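PDB 5JVK: T9SS C-terminal target domain-containing protein from Bacteroides cellulosilyticus, which probably hydrolyses O-glycosidic bonds in carbohydrates, as a family 39 glycoside hydrolase of a gut symbiont. Local coordinates for residues I287-F298 / V310-L319; T461-W471 / I491-K499. One frame throughout, in Å; residues are numbered along the deposited sequence.

Both contacts join pieces of chain close in sequence, but in different parts of the molecule. Interaction 1 belongs to the eight-stranded parallel barrel: the loop after strand 284-287 packs on the start of helix 312-325, in a largely buried contact of apolar side chains with two hydrogen bonds at one end. Interaction 2 pairs strands 466-469 and 494-498 of the antiparallel sheet that follows the barrel, held by regular backbone bonds; it is partly buried, with Lys465 and Lys499 exposed at one end, Arg467 exposed within the strand, and buried Trp471 at the other end. The two do not touch, their nearest atoms being about 7 Å apart, yet helix 350-366 meets side chains of both.

Interaction 1 (I287-F298 / V310-L319); sequences IHPYMAPNTPDF and VNIPTVWPYL
Met291 lays its sulfur and methyl group against the start of helix 312-325. From CG onward the side chain is extended, which carries CE to 3.7 Å from the backbone N of Ile312 and to 3.9 Å from CG1 of the same residue. The CE methyl also approaches the Trp316 ring obliquely, and Pro289 crosses Trp316 at about a right angle, its CG 4.1 Å from Trp316 CH2. Farther along the helix, Ile287 and Leu319 meet tip to tip, their CD1 atoms 3.6 Å apart.

At the other end the contact turns polar. Ile312 N donates to Pro296 O over 3.2 Å, while Pro296 CB packs on Ile312 CD1. Asn311 ND2 gives an almost straight bond to Phe298 O (2.9 Å, 176° at the hydrogen); Phe298 O lies in the amide plane of Asn311, whereas ND2 stands above the Phe298 carbonyl plane, off its lone pairs.

This is the strand-to-helix connection of a (beta/alpha)8 barrel, in which the chain leaving strand 284-287 folds back over the helix that follows. Asn311 is the N-cap of that helix: CG sits between its backbone N and carbonyl carbon (chi1 49°), and OD1 accepts from both Thr314 N and Thr314 OG1, the latter at 2.7 Å. These two bonds fix the rotation of the amide that holds Phe298. On the loop side, Thr295 OG1 accepts from Phe298 N in an ST motif. Beyond the pair, Asp297 forms salt bridges with Arg359 and Lys430, and Trp316 NE1 bonds to Ser364.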
loop_
_atom_site.group_PDB
_atom_site.type_symbol
_atom_site.label_atom_id
_atom_site.label_comp_id
_atom_site.label_asym_id
_atom_site.label_seq_id
_atom_site.Cartn_x
_atom_site.Cartn_y
_atom_site.Cartn_z
ATOM N N ILE A 287 -9.464 8.544 -5.896
ATOM C CA ILE A 287 -8.409 9.334 -6.537
ATOM C C ILE A 287 -7.110 8.531 -6.625
ATOM O O ILE A 287 -6.863 7.645 -5.805
ATOM C CB ILE A 287 -8.144 10.665 -5.798
ATOM C CG1 ILE A 287 -7.837 10.439 -4.312
ATOM C CG2 ILE A 287 -9.340 11.596 -5.952
ATOM C CD1 ILE A 287 -7.072 11.577 -3.683
ATOM N N HIS A 288 -6.287 8.858 -7.620
ATOM C CA HIS A 288 -4.961 8.267 -7.805
ATOM C C HIS A 288 -3.912 9.386 -7.739
ATOM O O HIS A 288 -3.287 9.708 -8.752
ATOM C CB HIS A 288 -4.883 7.551 -9.164
ATOM C CG HIS A 288 -5.634 6.255 -9.225
ATOM N ND1 HIS A 288 -5.518 5.392 -10.292
ATOM C CD2 HIS A 288 -6.489 5.662 -8.357
ATOM C CE1 HIS A 288 -6.282 4.335 -10.089
ATOM N NE2 HIS A 288 -6.879 4.472 -8.920
ATOM N N PRO A 289 -3.712 9.992 -6.552
ATOM C CA PRO A 289 -2.896 11.207 -6.464
ATOM C C PRO A 289 -1.388 10.924 -6.472
ATOM O O PRO A 289 -0.713 11.095 -5.456
ATOM C CB PRO A 289 -3.351 11.807 -5.131
ATOM C CG PRO A 289 -3.580 10.602 -4.284
ATOM C CD PRO A 289 -4.184 9.578 -5.216
ATOM N N TYR A 290 -0.869 10.500 -7.619
ATOM C CA TYR A 290 0.556 10.207 -7.759
ATOM C C TYR A 290 1.367 11.501 -7.696
ATOM O O TYR A 290 1.101 12.438 -8.446
ATOM C CB TYR A 290 0.850 9.479 -9.077
ATOM C CG TYR A 290 0.502 8.005 -9.070
ATOM C CD1 TYR A 290 1.420 7.062 -8.619
ATOM C CD2 TYR A 290 -0.736 7.546 -9.535
ATOM C CE1 TYR A 290 1.121 5.707 -8.618
ATOM C CE2 TYR A 290 -1.043 6.191 -9.539
ATOM C CZ TYR A 290 -0.108 5.277 -9.077
ATOM O OH TYR A 290 -0.387 3.929 -9.066
ATOM N N MET A 291 2.350 11.537 -6.796
ATOM C CA MET A 291 3.256 12.675 -6.643
ATOM C C MET A 291 4.702 12.330 -7.008
ATOM O O MET A 291 5.598 13.157 -6.825
ATOM C CB MET A 291 3.200 13.171 -5.204
ATOM C CG MET A 291 1.820 13.640 -4.776
ATOM S SD MET A 291 1.601 13.538 -2.996
ATOM C CE MET A 291 -0.182 13.679 -2.897
ATOM N N ALA A 292 4.929 11.132 -7.549
ATOM C CA ALA A 292 6.282 10.655 -7.845
ATOM C C ALA A 292 6.920 11.439 -9.005
ATOM O O ALA A 292 6.228 11.745 -9.979
ATOM C CB ALA A 292 6.257 9.170 -8.172
ATOM N N PRO A 293 8.219 11.748 -8.935
ATOM C CA PRO A 293 9.151 11.256 -7.915
ATOM C C PRO A 293 9.337 12.167 -6.684
ATOM O O PRO A 293 10.323 12.017 -5.964
ATOM C CB PRO A 293 10.461 11.177 -8.699
ATOM C CG PRO A 293 10.386 12.353 -9.618
ATOM C CD PRO A 293 8.922 12.565 -9.941
ATOM N N ASN A 294 8.398 13.079 -6.430
ATOM C CA ASN A 294 8.548 14.083 -5.366
ATOM C C ASN A 294 8.099 13.534 -4.016
ATOM O O ASN A 294 7.459 12.484 -3.946
ATOM C CB ASN A 294 7.737 15.340 -5.691
ATOM C CG ASN A 294 8.068 15.908 -7.051
ATOM O OD1 ASN A 294 7.237 15.902 -7.961
ATOM N ND2 ASN A 294 9.291 16.386 -7.205
ATOM N N THR A 295 8.419 14.266 -2.951
ATOM C CA THR A 295 8.004 13.888 -1.597
ATOM C C THR A 295 6.477 13.961 -1.454
ATOM O O THR A 295 5.821 14.709 -2.181
ATOM C CB THR A 295 8.607 14.809 -0.510
ATOM O OG1 THR A 295 8.125 16.149 -0.682
ATOM C CG2 THR A 295 10.128 14.801 -0.548
ATOM N N PRO A 296 5.907 13.189 -0.511
ATOM C CA PRO A 296 4.503 13.389 -0.163
ATOM C C PRO A 296 4.268 14.665 0.653
ATOM O O PRO A 296 3.145 15.154 0.692
ATOM C CB PRO A 296 4.172 12.151 0.670
ATOM C CG PRO A 296 5.467 11.779 1.299
ATOM C CD PRO A 296 6.511 12.090 0.267
ATOM N N ASP A 297 5.312 15.180 1.302
ATOM C CA ASP A 297 5.232 16.414 2.092
ATOM C C ASP A 297 4.907 17.619 1.217
ATOM O O ASP A 297 3.945 18.345 1.485
ATOM C CB ASP A 297 6.553 16.687 2.827
ATOM C CG ASP A 297 6.962 15.556 3.765
ATOM O OD1 ASP A 297 7.098 15.800 4.985
ATOM O OD2 ASP A 297 7.159 14.423 3.271
ATOM N N PHE A 298 5.719 17.821 0.177
ATOM C CA PHE A 298 5.629 19.000 -0.697
ATOM C C PHE A 298 5.082 18.734 -2.102
ATOM O O PHE A 298 4.511 19.645 -2.710
ATOM C CB PHE A 298 6.997 19.670 -0.818
ATOM C CG PHE A 298 7.635 20.020 0.498
ATOM C CD1 PHE A 298 6.899 20.607 1.531
ATOM C CD2 PHE A 298 8.995 19.799 0.697
ATOM C CE1 PHE A 298 7.506 20.938 2.735
ATOM C CE2 PHE A 298 9.604 20.131 1.899
ATOM C CZ PHE A 298 8.859 20.698 2.920
ATOM N N VAL A 310 -0.029 20.062 -5.078
ATOM C CA VAL A 310 -0.550 18.700 -4.937
ATOM C C VAL A 310 0.370 17.906 -4.015
ATOM O O VAL A 310 1.346 17.312 -4.463
ATOM C CB VAL A 310 -0.705 17.987 -6.301
ATOM C CG1 VAL A 310 -1.258 16.575 -6.123
ATOM C CG2 VAL A 310 -1.610 18.799 -7.216
ATOM N N ASN A 311 0.054 17.936 -2.722
ATOM C CA ASN A 311 0.712 17.100 -1.710
ATOM C C ASN A 311 -0.318 16.609 -0.697
ATOM O O ASN A 311 -1.457 17.063 -0.717
ATOM C CB ASN A 311 1.870 17.843 -1.024
ATOM C CG ASN A 311 1.498 19.240 -0.543
ATOM O OD1 ASN A 311 0.562 19.426 0.236
ATOM N ND2 ASN A 311 2.266 20.231 -0.982
ATOM N N ILE A 312 0.073 15.684 0.176
ATOM C CA ILE A 312 -0.864 15.106 1.150
ATOM C C ILE A 312 -1.418 16.153 2.131
ATOM O O ILE A 312 -2.624 16.175 2.363
ATOM C CB ILE A 312 -0.273 13.881 1.898
ATOM C CG1 ILE A 312 -0.094 12.715 0.920
ATOM C CG2 ILE A 312 -1.173 13.461 3.058
ATOM C CD1 ILE A 312 0.614 11.506 1.495
ATOM N N PRO A 313 -0.558 17.024 2.699
ATOM C CA PRO A 313 -1.091 18.049 3.614
ATOM C C PRO A 313 -2.069 19.068 2.998
ATOM O O PRO A 313 -2.856 19.668 3.732
ATOM C CB PRO A 313 0.170 18.755 4.121
ATOM C CG PRO A 313 1.251 17.742 3.973
ATOM C CD PRO A 313 0.916 17.005 2.713
ATOM N N THR A 314 -2.016 19.265 1.680
ATOM C CA THR A 314 -2.960 20.139 0.981
ATOM C C THR A 314 -4.174 19.371 0.474
ATOM O O THR A 314 -5.309 19.808 0.669
ATOM C CB THR A 314 -2.288 20.832 -0.218
ATOM O OG1 THR A 314 -1.143 21.563 0.235
ATOM C CG2 THR A 314 -3.250 21.788 -0.915
ATOM N N VAL A 315 -3.929 18.240 -0.184
ATOM C CA VAL A 315 -4.989 17.460 -0.837
ATOM C C VAL A 315 -5.957 16.803 0.160
ATOM O O VAL A 315 -7.171 16.820 -0.066
ATOM C CB VAL A 315 -4.397 16.391 -1.793
ATOM C CG1 VAL A 315 -5.476 15.452 -2.334
ATOM C CG2 VAL A 315 -3.657 17.055 -2.948
ATOM N N TRP A 316 -5.431 16.230 1.245
ATOM C CA TRP A 316 -6.272 15.486 2.199
ATOM C C TRP A 316 -7.346 16.390 2.845
ATOM O O TRP A 316 -8.530 16.059 2.769
ATOM C CB TRP A 316 -5.441 14.726 3.261
ATOM C CG TRP A 316 -5.118 13.262 2.940
ATOM C CD1 TRP A 316 -5.314 12.188 3.767
ATOM C CD2 TRP A 316 -4.542 12.730 1.734
ATOM N NE1 TRP A 316 -4.902 11.030 3.157
ATOM C CE2 TRP A 316 -4.421 11.331 1.912
ATOM C CE3 TRP A 316 -4.115 13.296 0.525
ATOM C CZ2 TRP A 316 -3.894 10.488 0.924
ATOM C CZ3 TRP A 316 -3.589 12.454 -0.462
ATOM C CH2 TRP A 316 -3.485 11.064 -0.251
ATOM N N PRO A 317 -6.950 17.537 3.449
ATOM C CA PRO A 317 -7.960 18.475 3.972
ATOM C C PRO A 317 -8.888 19.089 2.920
ATOM O O PRO A 317 -10.042 19.380 3.230
ATOM C CB PRO A 317 -7.118 19.583 4.620
ATOM C CG PRO A 317 -5.820 18.940 4.924
ATOM C CD PRO A 317 -5.588 17.997 3.778
ATOM N N TYR A 318 -8.383 19.291 1.703
ATOM C CA TYR A 318 -9.179 19.867 0.614
ATOM C C TYR A 318 -10.341 18.960 0.193
ATOM O O TYR A 318 -11.459 19.439 0.029
ATOM C CB TYR A 318 -8.290 20.215 -0.593
ATOM C CG TYR A 318 -9.049 20.599 -1.852
ATOM C CD1 TYR A 318 -9.689 21.839 -1.966
ATOM C CD2 TYR A 318 -9.122 19.723 -2.932
ATOM C CE1 TYR A 318 -10.381 22.187 -3.123
ATOM C CE2 TYR A 318 -9.807 20.058 -4.086
ATOM C CZ TYR A 318 -10.436 21.286 -4.184
ATOM O OH TYR A 318 -11.114 21.595 -5.347
ATOM N N LEU A 319 -10.083 17.666 0.025
ATOM C CA LEU A 319 -11.140 16.721 -0.364
ATOM C C LEU A 319 -12.077 16.366 0.792
ATOM O O LEU A 319 -13.224 15.979 0.562
ATOM C CB LEU A 319 -10.539 15.451 -0.968
ATOM C CG LEU A 319 -9.686 15.660 -2.219
ATOM C CD1 LEU A 319 -9.135 14.325 -2.684
ATOM C CD2 LEU A 319 -10.458 16.341 -3.340
#

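Interaction 2 (T461-W471 / I491-K499); sequences TDVDKLRLIDW and ILPQYLVVK
Arg467 and Ile469 pair with Val497 and Tyr495 as hydrogen-bonded pairs of two antiparallel strands, neighbours in the six-stranded sheet that follows the barrel. Four backbone bonds join these residues, and a fifth, from Lys499 N to Lys465 O, extends the pairing. On the sheet face carrying Leu466, Leu468, Leu496 and Val498, Leu468 places its CD1 between Leu496 CD2, at 3.7 Å, and Gln494 OE1. In Gln494, CG stands between backbone N and carbonyl carbon (chi1 70°), and the chain runs extended beyond it to cross Leu468 at a slant, while its NE2 bonds to Asn488 O.

On the opposite face Ile469 CG1 touches Val497 CG2 at 4.1 Å. Ile469 CD1 lies over one face of the Arg467 guanidinium, toward its rim. Tyr495, beside them, offers its ring edge to Asp470 O, and helix 403-415 packs against this face through Val411 and Leu414.

Past the strand ends Trp471 and Leu492 lie side by side and point the same way. Trp471 CB is 3.4 Å from Pro493 O. A chi1 of 74° sets the indole alongside Leu492, whose CD1 sits over the five-membered ring in a CH-pi contact 3.7 Å from the centroid. Ile351 of helix 350-366 touches both side chains. Two waters complete the junction. Water 2 accepts from Trp471 N and donates to Pro493 O; water 1 donates to Trp471 O and accepts from Tyr495 OH, 2.9 Å away, in the plane of the tyrosine ring.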
loop_
_atom_site.group_PDB
_atom_site.type_symbol
_atom_site.label_atom_id
_atom_site.label_comp_id
_atom_site.label_asym_id
_atom_site.label_seq_id
_atom_site.Cartn_x
_atom_site.Cartn_y
_atom_site.Cartn_z
ATOM N N THR A 461 7.568 13.481 27.128
ATOM C CA THR A 461 7.365 12.554 28.237
ATOM C C THR A 461 8.716 12.434 28.953
ATOM O O THR A 461 9.737 12.902 28.433
ATOM C CB THR A 461 6.912 11.167 27.714
ATOM O OG1 THR A 461 6.009 11.330 26.609
ATOM C CG2 THR A 461 6.222 10.347 28.806
ATOM N N ASP A 462 8.729 11.827 30.140
ATOM C CA ASP A 462 9.990 11.530 30.839
ATOM C C ASP A 462 10.867 10.580 30.020
ATOM O O ASP A 462 10.366 9.758 29.249
ATOM C CB ASP A 462 9.735 10.925 32.228
ATOM C CG ASP A 462 9.051 11.896 33.183
ATOM O OD1 ASP A 462 9.265 13.125 33.072
ATOM O OD2 ASP A 462 8.294 11.419 34.055
ATOM N N VAL A 463 12.176 10.697 30.212
ATOM C CA VAL A 463 13.163 10.002 29.378
ATOM C C VAL A 463 13.145 8.480 29.598
ATOM O O VAL A 463 13.285 7.711 28.645
ATOM C CB VAL A 463 14.579 10.588 29.600
ATOM C CG1 VAL A 463 15.642 9.778 28.868
ATOM C CG2 VAL A 463 14.619 12.045 29.147
ATOM N N ASP A 464 12.962 8.057 30.848
ATOM C CA ASP A 464 12.820 6.631 31.184
ATOM C C ASP A 464 11.541 5.966 30.644
ATOM O O ASP A 464 11.466 4.738 30.610
ATOM C CB ASP A 464 12.935 6.410 32.704
ATOM C CG ASP A 464 11.797 7.056 33.496
ATOM O OD1 ASP A 464 11.251 8.092 33.055
ATOM O OD2 ASP A 464 11.463 6.528 34.578
ATOM N N LYS A 465 10.548 6.765 30.232
ATOM C CA LYS A 465 9.325 6.258 29.583
ATOM C C LYS A 465 9.358 6.323 28.042
ATOM O O LYS A 465 8.306 6.254 27.405
ATOM C CB LYS A 465 8.100 7.026 30.098
ATOM C CG LYS A 465 7.876 6.923 31.598
ATOM C CD LYS A 465 6.628 7.684 32.020
ATOM C CE LYS A 465 6.490 7.736 33.537
ATOM N NZ LYS A 465 5.363 8.611 33.970
ATOM N N LEU A 466 10.548 6.428 27.443
ATOM C CA LEU A 466 10.682 6.532 25.988
ATOM C C LEU A 466 11.648 5.497 25.410
ATOM O O LEU A 466 12.701 5.224 25.991
ATOM C CB LEU A 466 11.139 7.943 25.596
ATOM C CG LEU A 466 10.124 9.077 25.791
ATOM C CD1 LEU A 466 10.789 10.427 25.576
ATOM C CD2 LEU A 466 8.925 8.922 24.866
ATOM N N ARG A 467 11.262 4.921 24.272
ATOM C CA ARG A 467 12.136 4.090 23.446
ATOM C C ARG A 467 12.243 4.729 22.068
ATOM O O ARG A 467 11.241 5.186 21.527
ATOM C CB ARG A 467 11.568 2.680 23.291
ATOM C CG ARG A 467 11.894 1.714 24.420
ATOM C CD ARG A 467 11.667 0.277 23.963
ATOM N NE ARG A 467 10.305 0.075 23.457
ATOM C CZ ARG A 467 9.920 -0.865 22.588
ATOM N NH1 ARG A 467 10.786 -1.746 22.075
ATOM N NH2 ARG A 467 8.641 -0.925 22.213
ATOM N N LEU A 468 13.448 4.743 21.501
ATOM C CA LEU A 468 13.682 5.271 20.158
ATOM C C LEU A 468 13.817 4.128 19.157
ATOM O O LEU A 468 14.706 3.290 19.296
ATOM C CB LEU A 468 14.947 6.129 20.142
ATOM C CG LEU A 468 15.360 6.777 18.818
ATOM C CD1 LEU A 468 14.273 7.706 18.298
ATOM C CD2 LEU A 468 16.668 7.528 18.998
ATOM N N ILE A 469 12.934 4.111 18.157
ATOM C CA ILE A 469 12.938 3.111 17.081
ATOM C C ILE A 469 13.158 3.836 15.753
ATOM O O ILE A 469 12.576 4.897 15.531
ATOM C CB ILE A 469 11.587 2.347 17.013
ATOM C CG1 ILE A 469 11.167 1.815 18.396
ATOM C CG2 ILE A 469 11.647 1.213 15.991
ATOM C CD1 ILE A 469 12.139 0.839 19.036
ATOM N N ASP A 470 13.994 3.276 14.879
ATOM C CA ASP A 470 14.215 3.848 13.537
ATOM C C ASP A 470 13.205 3.268 12.525
ATOM O O ASP A 470 12.336 2.479 12.898
ATOM C CB ASP A 470 15.684 3.672 13.092
ATOM C CG ASP A 470 16.048 2.230 12.731
ATOM O OD1 ASP A 470 15.237 1.306 12.958
ATOM O OD2 ASP A 470 17.166 2.020 12.214
ATOM N N TRP A 471 13.334 3.649 11.254
ATOM C CA TRP A 471 12.452 3.164 10.166
ATOM C C TRP A 471 12.390 1.639 10.000
ATOM O O TRP A 471 11.479 1.111 9.357
ATOM C CB TRP A 471 12.910 3.759 8.830
ATOM C CG TRP A 471 14.169 3.122 8.298
ATOM C CD1 TRP A 471 15.449 3.397 8.671
ATOM C CD2 TRP A 471 14.254 2.083 7.312
ATOM N NE1 TRP A 471 16.327 2.601 7.976
ATOM C CE2 TRP A 471 15.620 1.783 7.138
ATOM C CE3 TRP A 471 13.305 1.376 6.564
ATOM C CZ2 TRP A 471 16.065 0.810 6.237
ATOM C CZ3 TRP A 471 13.749 0.408 5.670
ATOM C CH2 TRP A 471 15.117 0.135 5.515
ATOM N N ILE A 491 15.489 11.326 5.896
ATOM C CA ILE A 491 14.257 11.170 5.112
ATOM C C ILE A 491 13.375 10.026 5.636
ATOM O O ILE A 491 12.148 10.103 5.551
ATOM C CB ILE A 491 14.531 11.008 3.589
ATOM C CG1 ILE A 491 15.336 9.735 3.271
ATOM C CG2 ILE A 491 15.241 12.244 3.042
ATOM C CD1 ILE A 491 15.479 9.465 1.789
ATOM N N LEU A 492 14.008 8.989 6.185
ATOM C CA LEU A 492 13.312 7.849 6.775
ATOM C C LEU A 492 12.806 8.212 8.171
ATOM O O LEU A 492 13.606 8.590 9.023
ATOM C CB LEU A 492 14.258 6.656 6.878
ATOM C CG LEU A 492 14.842 6.137 5.555
ATOM C CD1 LEU A 492 16.206 5.494 5.773
ATOM C CD2 LEU A 492 13.868 5.173 4.894
ATOM N N PRO A 493 11.483 8.108 8.416
ATOM C CA PRO A 493 11.001 8.455 9.754
ATOM C C PRO A 493 11.535 7.560 10.868
ATOM O O PRO A 493 11.728 6.358 10.665
ATOM C CB PRO A 493 9.480 8.290 9.637
ATOM C CG PRO A 493 9.192 8.470 8.194
ATOM C CD PRO A 493 10.363 7.864 7.485
ATOM N N GLN A 494 11.782 8.168 12.026
ATOM C CA GLN A 494 12.073 7.442 13.257
ATOM C C GLN A 494 10.964 7.746 14.249
ATOM O O GLN A 494 10.192 8.686 14.055
ATOM C CB GLN A 494 13.448 7.819 13.816
ATOM C CG GLN A 494 13.560 9.223 14.392
ATOM C CD GLN A 494 14.999 9.661 14.555
ATOM O OE1 GLN A 494 15.500 9.760 15.672
ATOM N NE2 GLN A 494 15.674 9.918 13.439
ATOM N N TYR A 495 10.900 6.952 15.314
ATOM C CA TYR A 495 9.757 6.938 16.215
ATOM C C TYR A 495 10.181 6.907 17.685
ATOM O O TYR A 495 11.081 6.151 18.057
ATOM C CB TYR A 495 8.886 5.714 15.918
ATOM C CG TYR A 495 8.574 5.503 14.452
ATOM C CD1 TYR A 495 7.491 6.139 13.850
ATOM C CD2 TYR A 495 9.365 4.667 13.665
ATOM C CE1 TYR A 495 7.200 5.945 12.507
ATOM C CE2 TYR A 495 9.083 4.463 12.323
ATOM C CZ TYR A 495 8.001 5.107 11.746
ATOM O OH TYR A 495 7.721 4.912 10.416
ATOM N N LEU A 496 9.524 7.730 18.507
ATOM C CA LEU A 496 9.687 7.711 19.961
ATOM C C LEU A 496 8.433 7.118 20.597
ATOM O O LEU A 496 7.412 7.793 20.700
ATOM C CB LEU A 496 9.920 9.124 20.501
ATOM C CG LEU A 496 11.280 9.771 20.225
ATOM C CD1 LEU A 496 11.210 11.273 20.463
ATOM C CD2 LEU A 496 12.366 9.145 21.089
ATOM N N VAL A 497 8.523 5.862 21.024
ATOM C CA VAL A 497 7.388 5.139 21.608
ATOM C C VAL A 497 7.283 5.434 23.106
ATOM O O VAL A 497 8.301 5.585 23.777
ATOM C CB VAL A 497 7.530 3.617 21.380
ATOM C CG1 VAL A 497 6.344 2.854 21.968
ATOM C CG2 VAL A 497 7.671 3.323 19.891
ATOM N N VAL A 498 6.052 5.511 23.618
ATOM C CA VAL A 498 5.792 5.763 25.043
ATOM C C VAL A 498 5.671 4.439 25.815
ATOM O O VAL A 498 5.012 3.506 25.353
ATOM C CB VAL A 498 4.517 6.619 25.241
ATOM C CG1 VAL A 498 4.197 6.803 26.724
ATOM C CG2 VAL A 498 4.685 7.975 24.559
ATOM N N LYS A 499 6.307 4.389 26.992
ATOM C CA LYS A 499 6.360 3.197 27.865
ATOM C C LYS A 499 6.840 1.936 27.153
ATOM O O LYS A 499 8.043 1.709 27.037
ATOM C CB LYS A 499 5.011 2.951 28.549
ATOM C CG LYS A 499 4.695 3.988 29.613
ATOM C CD LYS A 499 3.236 3.962 30.036
ATOM C CE LYS A 499 2.885 5.202 30.848
ATOM N NZ LYS A 499 1.441 5.241 31.210
HETATM O O HOH W 1 9.084 2.879 8.826
HETATM O O HOH W 2 14.705 6.002 10.789
#